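Local coordinates for protein STN1 (Saccharomyces cerevisiae, PDB 3K10) that helps regulate telomere length and protect chromosome ends, restraining telomerase loading through its interaction with CDC13, at residues 91-96 / 133-138. Sequence-based numbering, arbitrary orientation.
Sequences NLFEYA and VDVFKE
With CG1 anti to the backbone N (chi1 174°), Val135 carries that methyl to Leu92, Phe93 and Ala96 of the other helix, while the side chain of Phe136 turns its ring back toward Ala96. This is helix-helix packing in the core of the second winged helix-turn-helix of the Stn1 C-terminal region: residues 91-96 lie on helix 87-106 and residues 133-138 on helix 129-146, and the axes of these two short segments approach to 9.2 Å at an angle of 55°. Val135 sits at the middle of the contact: its CG1 lies 3.5 Å from the backbone O of Leu92, touches CA of Phe93 and CB of Ala96, and makes a CH-pi contact over one face of the Phe93 ring, off centre toward the rim. Its other methyl, CG2, rests 4.1 Å from Leu92 CG. The ring of Phe93 reaches on to Glu138, whose CG meets CZ of Phe93 at the ring edge, in plane, at 3.5 Å. The Glu138 chain then bends away, and its OE2 forms a salt bridge with Arg142. Leu12, from helix 4-12 of the first winged domain, also touches Phe93, linking this core to the other half of the chain. Cutting Phe93 back to an alanine is likely to strip Val135 CG1 of its aromatic platform and cost CB and CG of Glu138 the ring edge they pack on. On the other flank, CZ of Phe136 approaches the edge of the Tyr95 ring. Over the centre of the Phe136 ring sits Ala96 CB, 3.9 Å from the centroid and just 7° off the ring normal.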
ATOM      1  N   ASN A  91       7.921  -2.050   7.040  1.00 51.53           N
ATOM      2  CA  ASN A  91       9.314  -2.206   6.647  1.00 51.45           C
ATOM      3  C   ASN A  91       9.504  -1.775   5.215  1.00 51.97           C
ATOM      4  O   ASN A  91      10.515  -1.172   4.857  1.00 52.59           O
ATOM      5  CB  ASN A  91       9.752  -3.659   6.788  1.00 50.47           C
ATOM      6  CG  ASN A  91       9.880  -4.073   8.220  1.00 49.16           C
ATOM      7  OD1 ASN A  91      10.619  -3.458   8.982  1.00 50.93           O
ATOM      8  ND2 ASN A  91       9.165  -5.115   8.602  1.00 48.06           N
ATOM      9  N   LEU A  92       8.523  -2.105   4.391  1.00 51.64           N
ATOM     10  CA  LEU A  92       8.587  -1.755   3.000  1.00 50.89           C
ATOM     11  C   LEU A  92       8.558  -0.234   2.883  1.00 50.33           C
ATOM     12  O   LEU A  92       9.211   0.329   2.008  1.00 51.22           O
ATOM     13  CB  LEU A  92       7.425  -2.411   2.264  1.00 52.97           C
ATOM     14  CG  LEU A  92       7.624  -2.713   0.774  1.00 56.29           C
ATOM     15  CD1 LEU A  92       9.044  -3.161   0.487  1.00 55.81           C
ATOM     16  CD2 LEU A  92       6.640  -3.800   0.363  1.00 56.97           C
ATOM     17  N   PHE A  93       7.838   0.435   3.781  1.00 47.84           N
ATOM     18  CA  PHE A  93       7.769   1.890   3.740  1.00 47.13           C
ATOM     19  C   PHE A  93       9.090   2.480   4.158  1.00 48.44           C
ATOM     20  O   PHE A  93       9.601   3.415   3.534  1.00 47.71           O
ATOM     21  CB  PHE A  93       6.687   2.419   4.671  1.00 46.98           C
ATOM     22  CG  PHE A  93       5.538   3.047   3.955  1.00 48.33           C
ATOM     23  CD1 PHE A  93       4.461   2.277   3.528  1.00 49.23           C
ATOM     24  CD2 PHE A  93       5.550   4.410   3.660  1.00 47.97           C
ATOM     25  CE1 PHE A  93       3.406   2.856   2.811  1.00 48.51           C
ATOM     26  CE2 PHE A  93       4.511   4.994   2.949  1.00 47.88           C
ATOM     27  CZ  PHE A  93       3.432   4.214   2.522  1.00 48.06           C
ATOM     28  N   GLU A  94       9.632   1.926   5.237  1.00 49.46           N
ATOM     29  CA  GLU A  94      10.904   2.356   5.791  1.00 50.31           C
ATOM     30  C   GLU A  94      12.003   2.200   4.745  1.00 49.78           C
ATOM     31  O   GLU A  94      12.803   3.118   4.520  1.00 50.87           O
ATOM     32  CB  GLU A  94      11.221   1.515   7.018  1.00 53.87           C
ATOM     33  CG  GLU A  94      12.370   2.037   7.855  1.00 60.09           C
ATOM     34  CD  GLU A  94      12.638   1.157   9.053  1.00 63.27           C
ATOM     35  OE1 GLU A  94      11.712   0.983   9.886  1.00 64.40           O
ATOM     36  OE2 GLU A  94      13.775   0.639   9.156  1.00 65.68           O
ATOM     37  N   TYR A  95      12.036   1.032   4.107  1.00 48.66           N
ATOM     38  CA  TYR A  95      13.012   0.731   3.053  1.00 47.41           C
ATOM     39  C   TYR A  95      12.879   1.760   1.920  1.00 47.37           C
ATOM     40  O   TYR A  95      13.878   2.212   1.356  1.00 45.85           O
ATOM     41  CB  TYR A  95      12.772  -0.688   2.515  1.00 43.75           C
ATOM     42  CG  TYR A  95      13.667  -1.136   1.367  1.00 45.50           C
ATOM     43  CD1 TYR A  95      13.399  -0.772   0.037  1.00 45.45           C
ATOM     44  CD2 TYR A  95      14.761  -1.966   1.604  1.00 45.98           C
ATOM     45  CE1 TYR A  95      14.201  -1.238  -1.017  1.00 44.80           C
ATOM     46  CE2 TYR A  95      15.566  -2.433   0.565  1.00 45.26           C
ATOM     47  CZ  TYR A  95      15.286  -2.070  -0.737  1.00 45.70           C
ATOM     48  OH  TYR A  95      16.102  -2.553  -1.741  1.00 45.32           O
ATOM     49  N   ALA A  96      11.636   2.118   1.591  1.00 47.85           N
ATOM     50  CA  ALA A  96      11.383   3.096   0.545  1.00 46.46           C
ATOM     51  C   ALA A  96      12.075   4.379   0.982  1.00 45.80           C
ATOM     52  O   ALA A  96      13.033   4.812   0.349  1.00 43.85           O
ATOM     53  CB  ALA A  96       9.886   3.325   0.379  1.00 44.27           C
ATOM     54  N   VAL A 133       5.780  -0.316  -6.140  1.00 48.01           N
ATOM     55  CA  VAL A 133       5.476   1.006  -6.693  1.00 47.74           C
ATOM     56  C   VAL A 133       4.520   1.771  -5.784  1.00 47.40           C
ATOM     57  O   VAL A 133       4.767   2.926  -5.463  1.00 47.08           O
ATOM     58  CB  VAL A 133       4.848   0.940  -8.123  1.00 46.47           C
ATOM     59  CG1 VAL A 133       5.655   0.017  -9.020  1.00 41.77           C
ATOM     60  CG2 VAL A 133       3.405   0.498  -8.039  1.00 48.39           C
ATOM     61  N   ASP A 134       3.439   1.121  -5.361  1.00 47.78           N
ATOM     62  CA  ASP A 134       2.474   1.775  -4.498  1.00 47.99           C
ATOM     63  C   ASP A 134       3.140   2.320  -3.241  1.00 47.99           C
ATOM     64  O   ASP A 134       2.754   3.379  -2.751  1.00 47.90           O
ATOM     65  CB  ASP A 134       1.329   0.829  -4.118  1.00 49.79           C
ATOM     66  CG  ASP A 134       0.437   0.460  -5.311  1.00 53.51           C
ATOM     67  OD1 ASP A 134       0.297   1.286  -6.243  1.00 55.83           O
ATOM     68  OD2 ASP A 134      -0.145  -0.654  -5.311  1.00 55.45           O
ATOM     69  N   VAL A 135       4.139   1.622  -2.711  1.00 47.91           N
ATOM     70  CA  VAL A 135       4.804   2.131  -1.514  1.00 45.78           C
ATOM     71  C   VAL A 135       5.721   3.294  -1.895  1.00 45.73           C
ATOM     72  O   VAL A 135       5.693   4.338  -1.255  1.00 47.08           O
ATOM     73  CB  VAL A 135       5.604   1.026  -0.767  1.00 46.58           C
ATOM     74  CG1 VAL A 135       6.408   1.644   0.387  1.00 46.54           C
ATOM     75  CG2 VAL A 135       4.647  -0.018  -0.198  1.00 44.86           C
ATOM     76  N   PHE A 136       6.524   3.140  -2.941  1.00 45.78           N
ATOM     77  CA  PHE A 136       7.396   4.243  -3.349  1.00 47.50           C
ATOM     78  C   PHE A 136       6.632   5.467  -3.836  1.00 48.18           C
ATOM     79  O   PHE A 136       7.108   6.593  -3.694  1.00 48.89           O
ATOM     80  CB  PHE A 136       8.372   3.804  -4.432  1.00 46.17           C
ATOM     81  CG  PHE A 136       9.612   3.168  -3.895  1.00 48.02           C
ATOM     82  CD1 PHE A 136       9.606   1.837  -3.484  1.00 48.28           C
ATOM     83  CD2 PHE A 136      10.783   3.907  -3.764  1.00 46.09           C
ATOM     84  CE1 PHE A 136      10.765   1.246  -2.944  1.00 49.30           C
ATOM     85  CE2 PHE A 136      11.943   3.333  -3.228  1.00 48.50           C
ATOM     86  CZ  PHE A 136      11.937   2.001  -2.815  1.00 48.24           C
ATOM     87  N   LYS A 137       5.454   5.238  -4.419  1.00 48.78           N
ATOM     88  CA  LYS A 137       4.600   6.307  -4.927  1.00 49.61           C
ATOM     89  C   LYS A 137       4.200   7.193  -3.745  1.00 49.90           C
ATOM     90  O   LYS A 137       4.270   8.425  -3.809  1.00 48.25           O
ATOM     91  CB  LYS A 137       3.327   5.709  -5.554  1.00 50.34           C
ATOM     92  CG  LYS A 137       3.172   5.806  -7.082  1.00 50.85           C
ATOM     93  CD  LYS A 137       2.109   4.780  -7.550  1.00 53.23           C
ATOM     94  CE  LYS A 137       1.562   5.019  -8.969  1.00 53.75           C
ATOM     95  NZ  LYS A 137       2.589   5.066 -10.058  1.00 52.41           N
ATOM     96  N   GLU A 138       3.769   6.551  -2.664  1.00 48.95           N
ATOM     97  CA  GLU A 138       3.344   7.292  -1.491  1.00 49.78           C
ATOM     98  C   GLU A 138       4.526   8.019  -0.862  1.00 48.90           C
ATOM     99  O   GLU A 138       4.411   9.190  -0.487  1.00 48.84           O
ATOM    100  CB  GLU A 138       2.674   6.347  -0.484  1.00 52.32           C
ATOM    101  CG  GLU A 138       2.151   7.013   0.803  1.00 55.67           C
ATOM    102  CD  GLU A 138       1.254   8.217   0.544  1.00 57.97           C
ATOM    103  OE1 GLU A 138       0.330   8.124  -0.299  1.00 61.72           O
ATOM    104  OE2 GLU A 138       1.469   9.260   1.194  1.00 58.10           O
TER